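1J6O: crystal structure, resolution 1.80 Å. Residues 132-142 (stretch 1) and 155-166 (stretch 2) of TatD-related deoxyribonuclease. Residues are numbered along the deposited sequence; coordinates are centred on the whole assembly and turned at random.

Stretch 1, residues 132-142: LNLPLVVHIRD
Stretch 2 (155-166) SLPEKRGVIHAF

The two stretches form a short parallel β-ladder, tied at its start by an asparagine–glutamate pairing and continued past its last bridge by histidine, arginine and water contacts. Strand 136-141 and the strand beginning at Gly161 run 10° apart, their axes approaching to 4.9 Å. Leu136 pairs with Gly161, Val137 with Val162 and Val138 with Ile163, at CA–CA separations of 4.6, 5.3 and 4.7 Å.

Hydrogen bonds alternate as parallel pairing requires: Leu136 N to Arg160 O (2.9 Å), Val162 N to Leu136 O (2.9 Å), Val138 N to Val162 O (2.9 Å) and His164 N to Val138 O (2.8 Å). Gly161 adopts phi/psi 134/-147, where a CB would jam against the preceding carbonyl and lie 2.0 Å from Leu136 O; its bare CA instead approaches Leu136 O at 3.2 Å, a CA-H...O contact.

Leu136 and Val138 share one sheet face with Ile163, while Val137 and Val162 occupy the other. Ile163 (m, m) packs its CD1 3.7 Å from Val138 CB (chi1 t) and its CG2 3.8 Å from Ile140 CD1 (m, t). Leu136 (chi1 m, chi2 148°) sets CD1 4.1 Å from Pro157 CD.

Before the strand, Asn133 leaves the preceding helix with positive phi (62/37). With chi1 t, its amide serves both roles: ND2 donates to Glu158 OE1 (3.0 Å), and OD1 weakly accepts from Glu158 N (3.3 Å).

Farther along, the His139 (chi1 t) and His164 (chi1 113°) rings meet rim to rim, planes at 33°, and a weak hydrogen bond joins His139 ND1 to His164 NE2 (3.4 Å). Arg141 (t, p, chi3 25°) curls back so that NH2 weakly donates to Ala165 O (3.3 Å). Past the last backbone-to-backbone hydrogen bond, water 1 bridges the two stretches, accepting from Ile140 N (2.7 Å) and Arg141 NH2 (3.2 Å) and donating to His164 O (3.1 Å).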

# COMPACT_ATOMS: atom_id res chain seq x y z
N LEU A 132 -5.83 17.60 1.37
CA LEU A 132 -5.78 17.38 -0.07
C LEU A 132 -6.82 16.40 -0.58
O LEU A 132 -6.99 16.22 -1.78
CB LEU A 132 -4.38 16.89 -0.46
CG LEU A 132 -3.16 17.73 -0.01
CD1 LEU A 132 -1.84 17.04 -0.49
CD2 LEU A 132 -3.25 19.15 -0.57
N ASN A 133 -7.53 15.77 0.36
CA ASN A 133 -8.54 14.80 0.05
C ASN A 133 -7.96 13.60 -0.70
O ASN A 133 -8.57 13.06 -1.62
CB ASN A 133 -9.65 15.44 -0.77
CG ASN A 133 -10.94 14.70 -0.62
OD1 ASN A 133 -11.12 13.93 0.33
ND2 ASN A 133 -11.87 14.94 -1.54
N LEU A 134 -6.75 13.20 -0.31
CA LEU A 134 -6.06 12.05 -0.92
C LEU A 134 -6.13 10.89 0.07
O LEU A 134 -6.07 11.09 1.28
CB LEU A 134 -4.59 12.38 -1.19
CG LEU A 134 -4.26 13.34 -2.33
CD1 LEU A 134 -2.74 13.60 -2.35
CD2 LEU A 134 -4.75 12.76 -3.68
N PRO A 135 -6.26 9.65 -0.43
CA PRO A 135 -6.33 8.46 0.42
C PRO A 135 -4.96 8.23 1.05
O PRO A 135 -3.94 8.70 0.53
CB PRO A 135 -6.74 7.35 -0.55
CG PRO A 135 -6.18 7.78 -1.82
CD PRO A 135 -6.48 9.28 -1.85
N LEU A 136 -4.95 7.55 2.18
CA LEU A 136 -3.72 7.25 2.88
C LEU A 136 -3.27 5.83 2.63
O LEU A 136 -4.09 4.93 2.49
CB LEU A 136 -3.93 7.43 4.40
CG LEU A 136 -4.04 8.87 4.88
CD1 LEU A 136 -4.98 8.98 6.09
CD2 LEU A 136 -2.64 9.37 5.22
N VAL A 137 -1.95 5.65 2.54
CA VAL A 137 -1.32 4.35 2.33
C VAL A 137 -0.67 4.22 3.71
O VAL A 137 0.37 4.82 3.96
CB VAL A 137 -0.28 4.42 1.19
CG1 VAL A 137 0.63 3.22 1.23
CG2 VAL A 137 -1.02 4.48 -0.15
N VAL A 138 -1.29 3.42 4.58
CA VAL A 138 -0.82 3.22 5.96
C VAL A 138 -0.03 1.97 6.27
O VAL A 138 -0.38 0.87 5.86
CB VAL A 138 -2.03 3.31 6.93
CG1 VAL A 138 -1.58 3.27 8.40
CG2 VAL A 138 -2.82 4.59 6.65
N HIS A 139 1.04 2.18 7.03
CA HIS A 139 1.93 1.09 7.43
C HIS A 139 1.75 0.93 8.94
O HIS A 139 1.91 1.89 9.67
CB HIS A 139 3.37 1.50 7.13
CG HIS A 139 4.40 0.57 7.69
ND1 HIS A 139 4.93 -0.48 6.97
CD2 HIS A 139 5.03 0.55 8.89
CE1 HIS A 139 5.84 -1.11 7.70
NE2 HIS A 139 5.91 -0.50 8.87
N ILE A 140 1.42 -0.27 9.39
CA ILE A 140 1.25 -0.50 10.84
C ILE A 140 1.93 -1.81 11.22
O ILE A 140 1.63 -2.86 10.64
CB ILE A 140 -0.24 -0.64 11.26
CG1 ILE A 140 -1.05 0.61 10.91
CG2 ILE A 140 -0.30 -0.92 12.78
CD1 ILE A 140 -2.55 0.49 11.18
N ARG A 141 2.87 -1.75 12.17
CA ARG A 141 3.58 -2.95 12.62
C ARG A 141 3.49 -2.93 14.15
O ARG A 141 3.99 -2.02 14.80
CB ARG A 141 5.05 -2.90 12.16
CG ARG A 141 5.86 -4.21 12.32
CD ARG A 141 5.25 -5.38 11.52
NE ARG A 141 4.47 -4.91 10.37
CZ ARG A 141 3.78 -5.70 9.54
NH1 ARG A 141 3.75 -7.03 9.70
NH2 ARG A 141 3.09 -5.15 8.53
N ASP A 142 2.81 -3.93 14.72
CA ASP A 142 2.63 -4.03 16.18
C ASP A 142 2.18 -2.71 16.83
O ASP A 142 2.66 -2.34 17.91
CB ASP A 142 3.93 -4.51 16.83
CG ASP A 142 4.31 -5.94 16.41
OD1 ASP A 142 3.41 -6.67 15.96
OD2 ASP A 142 5.49 -6.33 16.55
N SER A 155 -10.15 14.11 11.26
CA SER A 155 -10.83 14.28 9.99
C SER A 155 -10.11 13.59 8.83
O SER A 155 -9.19 14.15 8.23
CB SER A 155 -10.96 15.78 9.69
OG SER A 155 -11.74 16.02 8.54
N LEU A 156 -10.55 12.37 8.52
CA LEU A 156 -9.95 11.59 7.44
C LEU A 156 -10.47 11.95 6.06
O LEU A 156 -11.58 12.46 5.91
CB LEU A 156 -10.21 10.12 7.68
CG LEU A 156 -9.66 9.59 8.99
CD1 LEU A 156 -10.09 8.16 9.17
CD2 LEU A 156 -8.16 9.72 8.99
N PRO A 157 -9.68 11.66 5.02
CA PRO A 157 -10.10 11.96 3.65
C PRO A 157 -11.31 11.09 3.33
O PRO A 157 -11.47 10.02 3.93
CB PRO A 157 -8.89 11.55 2.80
CG PRO A 157 -7.75 11.49 3.76
CD PRO A 157 -8.36 11.00 5.04
N GLU A 158 -12.14 11.55 2.39
CA GLU A 158 -13.36 10.84 1.96
C GLU A 158 -13.02 9.37 1.76
O GLU A 158 -13.63 8.49 2.37
CB GLU A 158 -13.87 11.43 0.64
CG GLU A 158 -14.41 12.85 0.76
CD GLU A 158 -14.58 13.54 -0.59
OE1 GLU A 158 -14.13 12.99 -1.61
OE2 GLU A 158 -15.16 14.65 -0.62
N LYS A 159 -12.06 9.11 0.88
CA LYS A 159 -11.61 7.74 0.60
C LYS A 159 -10.49 7.60 1.63
O LYS A 159 -9.40 8.11 1.43
CB LYS A 159 -11.00 7.65 -0.80
CG LYS A 159 -11.93 7.99 -1.95
CD LYS A 159 -12.43 6.71 -2.62
CE LYS A 159 -13.40 7.01 -3.75
NZ LYS A 159 -12.79 7.93 -4.75
N ARG A 160 -10.76 6.93 2.74
CA ARG A 160 -9.77 6.75 3.80
C ARG A 160 -8.43 6.20 3.29
O ARG A 160 -7.36 6.79 3.54
CB ARG A 160 -10.34 5.84 4.87
CG ARG A 160 -11.75 6.25 5.29
CD ARG A 160 -11.80 6.71 6.72
NE ARG A 160 -13.15 7.06 7.14
CZ ARG A 160 -13.82 8.13 6.71
NH1 ARG A 160 -13.26 8.98 5.85
NH2 ARG A 160 -15.03 8.37 7.18
N GLY A 161 -8.49 5.07 2.61
CA GLY A 161 -7.27 4.48 2.10
C GLY A 161 -7.10 2.99 2.33
O GLY A 161 -8.06 2.21 2.37
N VAL A 162 -5.85 2.59 2.52
CA VAL A 162 -5.52 1.20 2.74
C VAL A 162 -4.53 1.00 3.85
O VAL A 162 -3.59 1.79 4.00
CB VAL A 162 -4.85 0.64 1.47
CG1 VAL A 162 -4.65 -0.83 1.60
CG2 VAL A 162 -5.69 1.01 0.21
N ILE A 163 -4.72 -0.07 4.62
CA ILE A 163 -3.79 -0.41 5.71
C ILE A 163 -3.03 -1.47 4.93
O ILE A 163 -3.49 -2.61 4.73
CB ILE A 163 -4.49 -1.06 6.91
CG1 ILE A 163 -5.56 -0.10 7.45
CG2 ILE A 163 -3.45 -1.39 7.99
CD1 ILE A 163 -5.02 1.29 7.82
N HIS A 164 -1.85 -1.10 4.46
CA HIS A 164 -1.06 -2.03 3.67
C HIS A 164 -0.43 -3.19 4.44
O HIS A 164 -0.15 -3.08 5.63
CB HIS A 164 -0.05 -1.19 2.88
CG HIS A 164 1.38 -1.40 3.27
ND1 HIS A 164 2.18 -2.34 2.67
CD2 HIS A 164 2.15 -0.76 4.17
CE1 HIS A 164 3.39 -2.28 3.19
NE2 HIS A 164 3.40 -1.32 4.10
N ALA A 165 -0.23 -4.31 3.75
CA ALA A 165 0.37 -5.52 4.36
C ALA A 165 -0.27 -5.76 5.72
O ALA A 165 0.42 -5.98 6.73
CB ALA A 165 1.89 -5.33 4.52
N PHE A 166 -1.60 -5.73 5.73
CA PHE A 166 -2.36 -5.94 6.97
C PHE A 166 -1.83 -7.18 7.69
O PHE A 166 -1.79 -8.27 7.11
CB PHE A 166 -3.85 -6.12 6.69
CG PHE A 166 -4.66 -6.33 7.92
CD1 PHE A 166 -4.94 -5.26 8.76
CD2 PHE A 166 -5.08 -7.60 8.29
CE1 PHE A 166 -5.64 -5.45 9.95
CE2 PHE A 166 -5.79 -7.79 9.48
CZ PHE A 166 -6.06 -6.72 10.30
O HOH W 1 2.04 -2.25 7.62